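Local coordinates for protein serine protease pet (Escherichia coli, PDB 4OM9) that probably cleaves host proteins such as alpha-fodrin as a secreted autotransporter serine protease carried on a long beta-helical stalk, an enterotoxin of enteroaggregative strains, at residues Y66-A71 against L225-G230; N260-N265 against V296-G301; T618-L623 against I640-S645; L709-A714 against M725-G730; N872-V877 against K907-T912. All coordinates share one frame; numbering follows the deposited sequence.

Contact 1: residues Y66-A71 against L225-G230; sequences YAVTVA and LGTTHG
T227 meets the end of strand 66-70 from strand 221-232, where the two beta-barrel halves of the chymotrypsin-like (clan PA) protease fold lie against each other. Its OG1 donates to the backbone O of T69 at 2.9 Å. The donor stands above the carbonyl plane, 68° out of it, at a C=O...donor angle of 112°. That hydroxyl sits between the backbone N and the carbonyl carbon (chi1 52°), and CG2 is left to face V68. The methyl carbons V68 CG1 and T227 CG2 are only 3.4 Å apart, tighter than usual, and the two side chains cross at about a right angle. No backbone hydrogen bond joins the strands, whose axes approach to 6.1 Å.

One shell out, T69 is held by its own barrel: its OG1 bonds A58 O and its backbone pairs with S103, while V68 packs on F102 and I104. On the other barrel T228 OG1 bonds S210 O. H229 reaches back across the boundary, its ND1 bonding D101 OD2, and A71 also binds D101 through its backbone. V70 also points toward 225-230, its CG2 3.6 Å from T228 O.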
# COMPACT_ATOMS: atom_id res chain seq x y z
N TYR A 66 22.29 1.59 28.13
CA TYR A 66 23.60 2.15 27.75
C TYR A 66 23.62 2.95 26.44
O TYR A 66 22.85 2.68 25.50
CB TYR A 66 24.64 1.04 27.68
CG TYR A 66 24.84 0.36 29.03
CD1 TYR A 66 25.46 1.03 30.08
CD2 TYR A 66 24.38 -0.92 29.25
CE1 TYR A 66 25.63 0.43 31.31
CE2 TYR A 66 24.54 -1.53 30.48
CZ TYR A 66 25.18 -0.86 31.51
OH TYR A 66 25.33 -1.49 32.73
N ALA A 67 24.48 3.95 26.44
CA ALA A 67 24.68 4.85 25.33
C ALA A 67 26.14 5.28 25.29
O ALA A 67 26.87 5.20 26.30
CB ALA A 67 23.78 6.04 25.44
N VAL A 68 26.56 5.77 24.13
CA VAL A 68 27.94 6.14 23.88
C VAL A 68 27.97 7.53 23.28
O VAL A 68 27.12 7.90 22.45
CB VAL A 68 28.63 5.13 22.95
CG1 VAL A 68 29.95 5.65 22.50
CG2 VAL A 68 28.85 3.83 23.67
N THR A 69 28.94 8.32 23.72
CA THR A 69 29.09 9.67 23.22
C THR A 69 30.57 10.11 23.35
O THR A 69 31.49 9.30 23.30
CB THR A 69 28.13 10.63 23.96
OG1 THR A 69 28.17 11.93 23.35
CG2 THR A 69 28.44 10.73 25.49
N VAL A 70 30.80 11.40 23.50
CA VAL A 70 32.15 11.85 23.68
C VAL A 70 32.22 12.49 25.07
O VAL A 70 31.17 12.86 25.62
CB VAL A 70 32.55 12.80 22.53
CG1 VAL A 70 32.92 14.18 23.01
CG2 VAL A 70 33.62 12.14 21.70
N ALA A 71 33.43 12.54 25.65
CA ALA A 71 33.62 12.93 27.06
C ALA A 71 33.43 14.42 27.31
O ALA A 71 32.78 14.80 28.28
CB ALA A 71 35.02 12.49 27.57
N LEU A 225 31.20 2.79 14.41
CA LEU A 225 32.66 2.98 14.36
C LEU A 225 33.18 3.67 15.61
O LEU A 225 34.21 3.29 16.19
CB LEU A 225 33.08 3.82 13.14
CG LEU A 225 34.58 4.17 13.07
CD1 LEU A 225 35.36 3.05 12.40
CD2 LEU A 225 34.87 5.49 12.33
N GLY A 226 32.45 4.70 16.02
CA GLY A 226 32.82 5.47 17.19
C GLY A 226 31.94 6.70 17.29
O GLY A 226 30.83 6.70 16.77
N THR A 227 32.45 7.75 17.93
CA THR A 227 31.68 8.95 18.22
C THR A 227 32.49 10.18 17.85
O THR A 227 33.73 10.21 18.00
CB THR A 227 31.26 9.02 19.71
OG1 THR A 227 32.41 8.85 20.55
CG2 THR A 227 30.31 7.92 20.02
N THR A 228 31.79 11.20 17.39
CA THR A 228 32.47 12.34 16.79
C THR A 228 33.20 13.22 17.80
O THR A 228 32.59 13.78 18.71
CB THR A 228 31.48 13.19 16.01
OG1 THR A 228 30.89 12.37 15.01
CG2 THR A 228 32.16 14.38 15.37
N HIS A 229 34.51 13.38 17.59
CA HIS A 229 35.38 14.10 18.54
C HIS A 229 35.63 15.56 18.20
O HIS A 229 35.59 16.42 19.08
CB HIS A 229 36.73 13.41 18.66
CG HIS A 229 37.73 14.20 19.44
ND1 HIS A 229 37.76 14.21 20.82
CD2 HIS A 229 38.72 15.03 19.04
CE1 HIS A 229 38.73 15.00 21.23
NE2 HIS A 229 39.33 15.51 20.17
N GLY A 230 35.96 15.85 16.94
CA GLY A 230 36.22 17.23 16.54
C GLY A 230 36.59 17.41 15.08
O GLY A 230 36.61 16.45 14.33

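Contact 2: residues N260-N265 against V296-G301; sequences NVNIDN and VFSGGG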
# COMPACT_ATOMS: atom_id res chain seq x y z
N ASN A 260 24.57 -10.97 39.84
CA ASN A 260 23.98 -12.23 39.46
C ASN A 260 23.12 -12.84 40.58
O ASN A 260 23.54 -12.93 41.73
CB ASN A 260 25.08 -13.21 39.03
CG ASN A 260 25.76 -12.79 37.72
OD1 ASN A 260 26.96 -12.52 37.68
ND2 ASN A 260 24.98 -12.73 36.65
N VAL A 261 21.90 -13.24 40.25
CA VAL A 261 21.10 -13.97 41.21
C VAL A 261 20.75 -15.33 40.64
O VAL A 261 19.96 -15.45 39.70
CB VAL A 261 19.82 -13.24 41.57
CG1 VAL A 261 19.14 -13.95 42.72
CG2 VAL A 261 20.13 -11.79 41.94
N ASN A 262 21.39 -16.35 41.19
CA ASN A 262 21.15 -17.72 40.79
C ASN A 262 20.00 -18.31 41.58
O ASN A 262 20.17 -18.73 42.73
CB ASN A 262 22.41 -18.56 40.96
CG ASN A 262 23.50 -18.13 40.01
OD1 ASN A 262 23.36 -18.23 38.79
ND2 ASN A 262 24.61 -17.64 40.57
N ILE A 263 18.83 -18.33 40.95
CA ILE A 263 17.63 -18.81 41.60
C ILE A 263 17.49 -20.31 41.38
O ILE A 263 17.09 -21.04 42.29
CB ILE A 263 16.39 -18.07 41.09
CG1 ILE A 263 16.58 -16.57 41.26
CG2 ILE A 263 15.14 -18.53 41.83
CD1 ILE A 263 15.31 -15.79 40.99
N ASP A 264 17.81 -20.76 40.16
CA ASP A 264 17.92 -22.18 39.85
C ASP A 264 16.67 -22.97 40.26
O ASP A 264 16.77 -23.97 40.96
CB ASP A 264 19.15 -22.79 40.54
CG ASP A 264 20.44 -22.09 40.15
OD1 ASP A 264 20.44 -20.85 40.04
OD2 ASP A 264 21.46 -22.78 39.97
N ASN A 265 15.51 -22.50 39.82
CA ASN A 265 14.22 -23.14 40.11
C ASN A 265 13.79 -23.07 41.57
O ASN A 265 12.74 -23.61 41.93
CB ASN A 265 14.22 -24.61 39.67
CG ASN A 265 14.06 -24.76 38.17
OD1 ASN A 265 13.76 -23.80 37.46
ND2 ASN A 265 14.25 -25.98 37.68
N VAL A 296 20.31 -9.62 37.95
CA VAL A 296 20.35 -10.47 36.77
C VAL A 296 20.04 -11.89 37.19
O VAL A 296 20.92 -12.60 37.70
CB VAL A 296 21.71 -10.38 36.07
CG1 VAL A 296 21.72 -11.18 34.78
CG2 VAL A 296 22.07 -8.93 35.80
N PHE A 297 18.79 -12.29 36.97
CA PHE A 297 18.27 -13.58 37.43
C PHE A 297 18.58 -14.70 36.46
O PHE A 297 18.51 -14.51 35.26
CB PHE A 297 16.75 -13.49 37.63
CG PHE A 297 16.34 -12.45 38.64
CD1 PHE A 297 16.60 -12.64 40.00
CD2 PHE A 297 15.69 -11.30 38.24
CE1 PHE A 297 16.22 -11.71 40.93
CE2 PHE A 297 15.30 -10.35 39.18
CZ PHE A 297 15.58 -10.55 40.52
N SER A 298 18.90 -15.87 36.98
CA SER A 298 19.19 -17.01 36.12
C SER A 298 18.69 -18.31 36.73
O SER A 298 18.52 -18.40 37.94
CB SER A 298 20.68 -17.10 35.82
OG SER A 298 21.43 -17.13 37.02
N GLY A 299 18.43 -19.29 35.88
CA GLY A 299 18.02 -20.62 36.32
C GLY A 299 16.53 -20.84 36.43
O GLY A 299 16.08 -21.97 36.62
N GLY A 300 15.75 -19.76 36.29
CA GLY A 300 14.31 -19.84 36.48
C GLY A 300 13.98 -19.81 37.97
O GLY A 300 14.87 -19.69 38.80
N GLY A 301 12.70 -19.94 38.30
CA GLY A 301 12.30 -20.01 39.69
C GLY A 301 11.32 -18.93 40.10
O GLY A 301 10.73 -18.26 39.27
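V261 N reaches V296 O in an almost straight hydrogen bond (2.8 Å, 177° at the hydrogen), a link in a parallel ladder between two successive turns of the beta-helix. S298 N returns to V261 O at 2.9 Å, and I263 N goes on to S298 O at 3.0 Å. Both of these donors lie close to the C=O axis. S298 O also takes a weak bond from D264 N, so one carbonyl serves two consecutive amides where the chain leaves the strand and turns.

Around that corner N265 N bonds G300 O at 3.1 Å, standing far above the carbonyl plane. The next turn along supplies partners for the glycine amides: D319 OD2 accepts from G299 N, and Y324 OH pairs with G300 N. The backbones close up here, with G301 CA 3.7 Å from N265 CA. On the outward side S298 OG lies 2.8 Å from N262 OD1.

The opposite side is apolar. V261 and F297 run side by side, and I263 CD1 meets F297 CD1 at 3.5 Å; the phenyl ring also packs edge-to-face with F316. Polarity is thus spent mainly on backbone bonds and the surface, while aliphatic and aromatic carbon fills the inside, consistent with stacked beta-helix turns.

Contact 3: residues T618-L623 against I640-S645; sequences TAYIDL and IKSGDS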
# COMPACT_ATOMS: atom_id res chain seq x y z
N THR A 618 -10.26 11.50 -4.79
CA THR A 618 -9.97 12.14 -3.52
C THR A 618 -9.10 11.26 -2.66
O THR A 618 -9.46 10.12 -2.34
CB THR A 618 -11.25 12.50 -2.78
OG1 THR A 618 -12.13 13.20 -3.66
CG2 THR A 618 -10.94 13.38 -1.57
N ALA A 619 -7.94 11.78 -2.30
CA ALA A 619 -7.03 11.05 -1.42
C ALA A 619 -6.78 11.87 -0.16
O ALA A 619 -6.96 13.08 -0.15
CB ALA A 619 -5.73 10.73 -2.14
N TYR A 620 -6.40 11.17 0.91
CA TYR A 620 -6.22 11.81 2.21
C TYR A 620 -4.78 11.70 2.70
O TYR A 620 -4.13 10.68 2.52
CB TYR A 620 -7.17 11.20 3.24
CG TYR A 620 -8.63 11.32 2.82
CD1 TYR A 620 -9.16 10.47 1.85
CD2 TYR A 620 -9.48 12.27 3.38
CE1 TYR A 620 -10.47 10.58 1.45
CE2 TYR A 620 -10.79 12.38 2.99
CZ TYR A 620 -11.28 11.52 2.02
OH TYR A 620 -12.58 11.60 1.60
N ILE A 621 -4.29 12.77 3.30
CA ILE A 621 -2.99 12.70 3.95
C ILE A 621 -3.09 13.25 5.36
O ILE A 621 -4.03 14.01 5.68
CB ILE A 621 -1.89 13.47 3.18
CG1 ILE A 621 -2.19 14.96 3.15
CG2 ILE A 621 -1.76 12.92 1.77
CD1 ILE A 621 -1.06 15.81 2.51
N ASP A 622 -2.11 12.86 6.18
CA ASP A 622 -2.05 13.18 7.59
C ASP A 622 -0.83 14.07 7.80
O ASP A 622 0.29 13.63 7.58
CB ASP A 622 -1.98 11.87 8.41
CG ASP A 622 -1.75 12.08 9.93
OD1 ASP A 622 -1.85 13.22 10.44
OD2 ASP A 622 -1.50 11.06 10.61
N LEU A 623 -1.05 15.31 8.18
CA LEU A 623 0.05 16.22 8.44
C LEU A 623 0.97 15.79 9.61
O LEU A 623 2.06 16.35 9.78
CB LEU A 623 -0.48 17.62 8.70
CG LEU A 623 -1.13 18.26 7.46
CD1 LEU A 623 -1.63 19.66 7.76
CD2 LEU A 623 -0.15 18.26 6.28
N ILE A 640 -5.88 15.99 9.09
CA ILE A 640 -6.12 15.40 7.80
C ILE A 640 -6.39 16.44 6.72
O ILE A 640 -7.18 17.36 6.91
CB ILE A 640 -7.30 14.42 7.87
CG1 ILE A 640 -6.89 13.21 8.71
CG2 ILE A 640 -7.70 13.96 6.49
CD1 ILE A 640 -8.05 12.36 9.08
N LYS A 641 -5.71 16.29 5.59
CA LYS A 641 -6.07 17.06 4.40
C LYS A 641 -6.46 16.12 3.27
O LYS A 641 -5.99 14.99 3.18
CB LYS A 641 -4.92 17.97 3.96
CG LYS A 641 -4.65 19.10 4.94
CD LYS A 641 -5.92 19.94 5.14
CE LYS A 641 -5.97 20.56 6.54
NZ LYS A 641 -4.84 21.48 6.81
N SER A 642 -7.33 16.61 2.40
CA SER A 642 -7.72 15.84 1.25
C SER A 642 -7.80 16.75 0.03
O SER A 642 -7.89 17.96 0.15
CB SER A 642 -9.06 15.15 1.49
OG SER A 642 -10.05 16.08 1.88
N GLY A 643 -7.75 16.13 -1.14
CA GLY A 643 -7.85 16.85 -2.39
C GLY A 643 -7.67 15.87 -3.53
O GLY A 643 -7.42 14.68 -3.31
N ASP A 644 -7.79 16.36 -4.75
CA ASP A 644 -7.54 15.54 -5.91
C ASP A 644 -6.11 15.01 -5.91
O ASP A 644 -5.15 15.76 -5.70
CB ASP A 644 -7.81 16.34 -7.18
CG ASP A 644 -9.27 16.75 -7.32
OD1 ASP A 644 -10.15 16.01 -6.83
OD2 ASP A 644 -9.54 17.81 -7.91
N SER A 645 -5.97 13.72 -6.14
CA SER A 645 -4.66 13.14 -6.36
C SER A 645 -4.86 11.84 -7.10
O SER A 645 -5.21 10.82 -6.50
CB SER A 645 -3.90 12.90 -5.05
OG SER A 645 -2.57 12.48 -5.32
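The Y620 ring has the methyl CG2 of I640 at its edge, in plane, 4.0 Å from CD2. S642 CB comes in obliquely, 3.5 Å from the same CD2, and K641 O also approaches the ring at a slant. A chi1 of -58° sets CG of Y620 anti to the carbonyl carbon, and it is the CD2 side of the ring that meets I640 and S642; I472 and R495, from the neighbouring body of the protein, touch Y620 as well.

Y620 belongs to a two-stranded antiparallel ribbon, a hairpin-like excursion from the beta-helix whose long connection carries short strands of its own. I621 and K641 form a hydrogen-bonded pair with both links short: I621 N to K641 O and K641 N to I621 O are each 2.8 Å. A619 and G643 form the other such pair less evenly, since A619 N to G643 O is 3.1 Å and nearly straight (172°), whereas G643 N to A619 O is weak.

On the side away from Y620, A619 and I621 are packed on W576. S645 CB comes to 4.1 Å from A619 CB, and S645 OG is held by L571 O and R597 NH1. K641, bent at chi2 and chi4, brings NZ to 3.8 Å from L623 CD1, a contact of alkyl carbon with the ammonium group. D622 turns to other partners, H474 and N628 at OD2 and Y624 N at OD1.

The chemistry is thus divided: backbone bonds set the register, while apolar packing and the side-chain hydrogen bonds of S645 and D622 together join the ribbon to the main body.

Contact 4: residues L709-A714 against M725-G730; sequences LTLTGA and MFYAAG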
# COMPACT_ATOMS: atom_id res chain seq x y z
N LEU A 709 -13.95 -1.26 -21.89
CA LEU A 709 -14.74 -2.32 -21.28
C LEU A 709 -14.64 -3.61 -22.11
O LEU A 709 -14.99 -3.64 -23.30
CB LEU A 709 -16.20 -1.90 -21.12
CG LEU A 709 -17.15 -2.95 -20.55
CD1 LEU A 709 -16.72 -3.38 -19.10
CD2 LEU A 709 -18.56 -2.42 -20.56
N THR A 710 -14.16 -4.66 -21.47
CA THR A 710 -13.97 -5.93 -22.13
C THR A 710 -14.72 -7.04 -21.40
O THR A 710 -14.64 -7.17 -20.18
CB THR A 710 -12.49 -6.30 -22.21
OG1 THR A 710 -11.77 -5.21 -22.81
CG2 THR A 710 -12.30 -7.54 -23.04
N LEU A 711 -15.47 -7.83 -22.16
CA LEU A 711 -16.28 -8.89 -21.60
C LEU A 711 -15.88 -10.23 -22.20
O LEU A 711 -15.89 -10.40 -23.42
CB LEU A 711 -17.75 -8.58 -21.84
CG LEU A 711 -18.15 -7.15 -21.48
CD1 LEU A 711 -19.59 -6.88 -21.88
CD2 LEU A 711 -17.93 -6.92 -20.00
N THR A 712 -15.49 -11.18 -21.35
CA THR A 712 -14.92 -12.44 -21.82
C THR A 712 -15.38 -13.61 -20.98
O THR A 712 -15.75 -13.44 -19.83
CB THR A 712 -13.38 -12.46 -21.75
OG1 THR A 712 -12.99 -12.74 -20.41
CG2 THR A 712 -12.76 -11.15 -22.20
N GLY A 713 -15.28 -14.81 -21.56
CA GLY A 713 -15.55 -16.03 -20.82
C GLY A 713 -14.60 -16.17 -19.65
O GLY A 713 -13.59 -15.47 -19.58
N ALA A 714 -14.91 -17.08 -18.73
CA ALA A 714 -14.02 -17.32 -17.61
C ALA A 714 -12.73 -17.95 -18.13
O ALA A 714 -12.68 -19.13 -18.45
CB ALA A 714 -14.67 -18.22 -16.57
N MET A 725 -19.70 -17.63 -20.17
CA MET A 725 -20.67 -16.99 -19.26
C MET A 725 -21.51 -15.89 -19.95
O MET A 725 -21.38 -15.66 -21.15
CB MET A 725 -19.95 -16.44 -18.02
CG MET A 725 -18.52 -15.95 -18.24
SD MET A 725 -18.45 -14.29 -18.91
CE MET A 725 -18.59 -14.60 -20.67
N PHE A 726 -22.38 -15.21 -19.19
CA PHE A 726 -23.31 -14.24 -19.79
C PHE A 726 -23.13 -12.79 -19.31
O PHE A 726 -22.68 -12.54 -18.20
CB PHE A 726 -24.77 -14.61 -19.51
CG PHE A 726 -25.04 -16.09 -19.49
CD1 PHE A 726 -24.67 -16.89 -20.55
CD2 PHE A 726 -25.70 -16.66 -18.41
CE1 PHE A 726 -24.94 -18.25 -20.53
CE2 PHE A 726 -25.96 -18.01 -18.38
CZ PHE A 726 -25.59 -18.81 -19.44
N TYR A 727 -23.53 -11.85 -20.15
CA TYR A 727 -23.63 -10.46 -19.74
C TYR A 727 -24.97 -9.87 -20.17
O TYR A 727 -25.18 -9.62 -21.35
CB TYR A 727 -22.50 -9.62 -20.33
CG TYR A 727 -21.12 -10.13 -20.03
CD1 TYR A 727 -20.49 -9.82 -18.83
CD2 TYR A 727 -20.45 -10.92 -20.95
CE1 TYR A 727 -19.22 -10.29 -18.55
CE2 TYR A 727 -19.19 -11.38 -20.69
CZ TYR A 727 -18.57 -11.07 -19.49
OH TYR A 727 -17.31 -11.55 -19.24
N ALA A 728 -25.86 -9.67 -19.21
CA ALA A 728 -27.12 -9.00 -19.49
C ALA A 728 -27.12 -7.60 -18.89
O ALA A 728 -26.69 -7.40 -17.74
CB ALA A 728 -28.29 -9.81 -18.94
N ALA A 729 -27.57 -6.63 -19.67
CA ALA A 729 -27.83 -5.29 -19.17
C ALA A 729 -29.18 -4.82 -19.69
O ALA A 729 -29.29 -4.34 -20.82
CB ALA A 729 -26.73 -4.33 -19.58
N GLY A 730 -30.21 -4.98 -18.87
CA GLY A 730 -31.57 -4.65 -19.24
C GLY A 730 -31.72 -3.22 -19.73
O GLY A 730 -32.51 -2.96 -20.64
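Strands 709-712 and 725-729 do not pair; their axes stay 8.1 Å apart at 137°, and the CA atoms of L711 and Y727 are 7.7 Å from each other. They are successive strands on different faces of the beta-helix, each hydrogen-bonded in parallel to turns before and after, and they meet through side chains across its interior.

L711 and Y727 carry the contact. L711 CB lies over one face of the ring, 3.6 Å from the centroid and 21° off the ring normal, a CH-pi contact shifted toward the rim at CE2 and CZ. The CB bond of Y727 points toward 709-714, and chi1 (-55°) then sets CG anti to the carbonyl carbon. A693, of the preceding turn, touches both residues, and A747 and V749 pack on Y727 from the following one.

The phenol end is less certain: Y727 OH lies very close to T712 O, and short contacts there make its position doubtful. M725 is poorly ordered, so its approach to G713 is equally tentative. T712 is secured locally, its OG1 donating to G713 O at 2.9 Å. Farther along the ring, L711 CD2 rests 3.9 Å from Y727 CE1.

Contact 5: residues N872-V877 against K907-T912; sequences NNLLLV and KTETQT
L876 lays its CD1 against the end of T912, 3.8 Å from both OG1 and CG2, so a single methyl approaches both branches of the threonine. The two side chains run past each other in opposite directions. The end of this leucine is placed less surely than the rest, because its other methyl sits too close to a neighbouring carbonyl in the model. L876 CA and T912 CA are 8.0 Å apart, so only side chains bridge this end.

At the other end the backbones themselves join. K907 N donates to N872 O at 3.0 Å, with 139° at the hydrogen, and the donor lies nearly in line with the carbonyl. The lysine chain runs extended from there, its tip leading away from 872-877. Between the two ends, L874 CD2 brushes E909 CG at 4.2 Å, crossing it at about a right angle.

Behind L874 and L876, L875 turns to the other side and packs on L894, V895 and F906. One backbone bond plus scattered side-chain contacts, without regular strands, is consistent with irregular, loosely paired turns toward the C-terminal end of an autotransporter passenger beta-helix.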
# COMPACT_ATOMS: atom_id res chain seq x y z
N ASN A 872 -15.99 -13.40 -50.89
CA ASN A 872 -16.84 -14.52 -50.47
C ASN A 872 -18.25 -14.12 -50.02
O ASN A 872 -19.15 -13.98 -50.84
CB ASN A 872 -16.16 -15.33 -49.36
CG ASN A 872 -15.78 -16.73 -49.81
OD1 ASN A 872 -16.61 -17.65 -49.78
ND2 ASN A 872 -14.54 -16.90 -50.23
N ASN A 873 -18.43 -13.97 -48.71
CA ASN A 873 -19.72 -13.60 -48.10
C ASN A 873 -20.85 -14.59 -48.38
O ASN A 873 -20.66 -15.61 -49.03
CB ASN A 873 -20.15 -12.21 -48.56
CG ASN A 873 -19.15 -11.13 -48.17
OD1 ASN A 873 -18.19 -11.39 -47.46
ND2 ASN A 873 -19.38 -9.91 -48.64
N LEU A 874 -22.04 -14.26 -47.86
CA LEU A 874 -23.22 -15.12 -47.98
C LEU A 874 -24.51 -14.40 -47.61
O LEU A 874 -24.92 -14.43 -46.45
CB LEU A 874 -23.07 -16.36 -47.09
CG LEU A 874 -22.74 -17.67 -47.79
CD1 LEU A 874 -23.15 -18.85 -46.92
CD2 LEU A 874 -23.41 -17.74 -49.16
N LEU A 875 -25.16 -13.77 -48.58
CA LEU A 875 -26.41 -13.07 -48.32
C LEU A 875 -27.60 -14.01 -48.47
O LEU A 875 -28.23 -14.07 -49.52
CB LEU A 875 -26.56 -11.87 -49.26
CG LEU A 875 -27.57 -10.78 -48.87
CD1 LEU A 875 -26.99 -9.39 -49.15
CD2 LEU A 875 -28.89 -10.96 -49.60
N LEU A 876 -28.16 -14.53 -47.34
CA LEU A 876 -29.38 -15.45 -47.20
C LEU A 876 -30.87 -14.99 -46.73
O LEU A 876 -31.21 -13.86 -46.99
CB LEU A 876 -28.97 -16.62 -46.32
CG LEU A 876 -27.84 -17.47 -46.85
CD1 LEU A 876 -28.05 -17.71 -48.32
CD2 LEU A 876 -26.48 -16.85 -46.62
N VAL A 877 -31.74 -15.84 -46.09
CA VAL A 877 -33.22 -15.56 -45.76
C VAL A 877 -34.23 -16.52 -44.98
O VAL A 877 -34.02 -17.71 -45.04
CB VAL A 877 -34.03 -15.51 -47.07
CG1 VAL A 877 -33.69 -14.32 -47.94
CG2 VAL A 877 -33.93 -16.84 -47.80
N LYS A 907 -20.79 -13.96 -53.37
CA LYS A 907 -20.57 -14.96 -54.42
C LYS A 907 -21.57 -16.12 -54.43
O LYS A 907 -22.16 -16.46 -53.40
CB LYS A 907 -19.14 -15.53 -54.30
CG LYS A 907 -18.64 -16.24 -55.56
CD LYS A 907 -17.35 -17.00 -55.32
CE LYS A 907 -16.94 -17.78 -56.56
NZ LYS A 907 -15.66 -18.51 -56.36
N THR A 908 -21.76 -16.71 -55.61
CA THR A 908 -22.74 -17.77 -55.81
C THR A 908 -22.28 -19.13 -55.27
O THR A 908 -21.49 -19.84 -55.90
CB THR A 908 -23.08 -17.94 -57.31
OG1 THR A 908 -23.37 -16.66 -57.88
CG2 THR A 908 -24.28 -18.86 -57.48
N GLU A 909 -22.79 -19.47 -54.09
CA GLU A 909 -22.51 -20.76 -53.46
C GLU A 909 -23.78 -21.60 -53.40
O GLU A 909 -24.66 -21.35 -52.58
CB GLU A 909 -21.95 -20.55 -52.05
CG GLU A 909 -20.83 -19.52 -51.95
CD GLU A 909 -19.51 -20.02 -52.50
OE1 GLU A 909 -18.56 -19.21 -52.59
OE2 GLU A 909 -19.41 -21.23 -52.82
N THR A 910 -23.88 -22.60 -54.28
CA THR A 910 -25.07 -23.44 -54.34
C THR A 910 -25.07 -24.49 -53.23
O THR A 910 -25.02 -25.69 -53.50
CB THR A 910 -25.20 -24.14 -55.71
OG1 THR A 910 -24.01 -24.88 -56.00
CG2 THR A 910 -25.43 -23.11 -56.81
N GLN A 911 -25.13 -24.02 -51.99
CA GLN A 911 -25.24 -24.89 -50.82
C GLN A 911 -25.88 -24.12 -49.66
O GLN A 911 -25.19 -23.66 -48.74
CB GLN A 911 -23.88 -25.44 -50.41
CG GLN A 911 -23.92 -26.48 -49.29
CD GLN A 911 -24.72 -27.71 -49.66
OE1 GLN A 911 -24.68 -28.17 -50.80
NE2 GLN A 911 -25.45 -28.26 -48.69
N THR A 912 -27.20 -23.97 -49.71
CA THR A 912 -27.93 -23.22 -48.70
C THR A 912 -28.94 -24.09 -47.96
O THR A 912 -29.96 -24.50 -48.53
CB THR A 912 -28.68 -22.02 -49.33
OG1 THR A 912 -27.73 -21.12 -49.92
CG2 THR A 912 -29.48 -21.28 -48.27

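In the fold
The five contacts follow one another along the chain, and none touches another. Contact 1 is buried inside the globular protease part and joins its two barrels; contact 2, about 34 Å away between centres, begins the beta-helix. Contacts 2 and 4 both belong to that helix but sample different directions of it: the first is the hydrogen-bonded stacking of turns, the second a buried side-chain meeting between faces of one turn. Contact 3 is a partly buried antiparallel pair set beside the stalk. Contact 5 is a surface contact between loops, about 94 Å from contact 1 between centres. Backbone ladders dominate contacts 2 and 3, side chains contacts 1 and 4; contact 5 has one backbone bond and sparse side-chain touches.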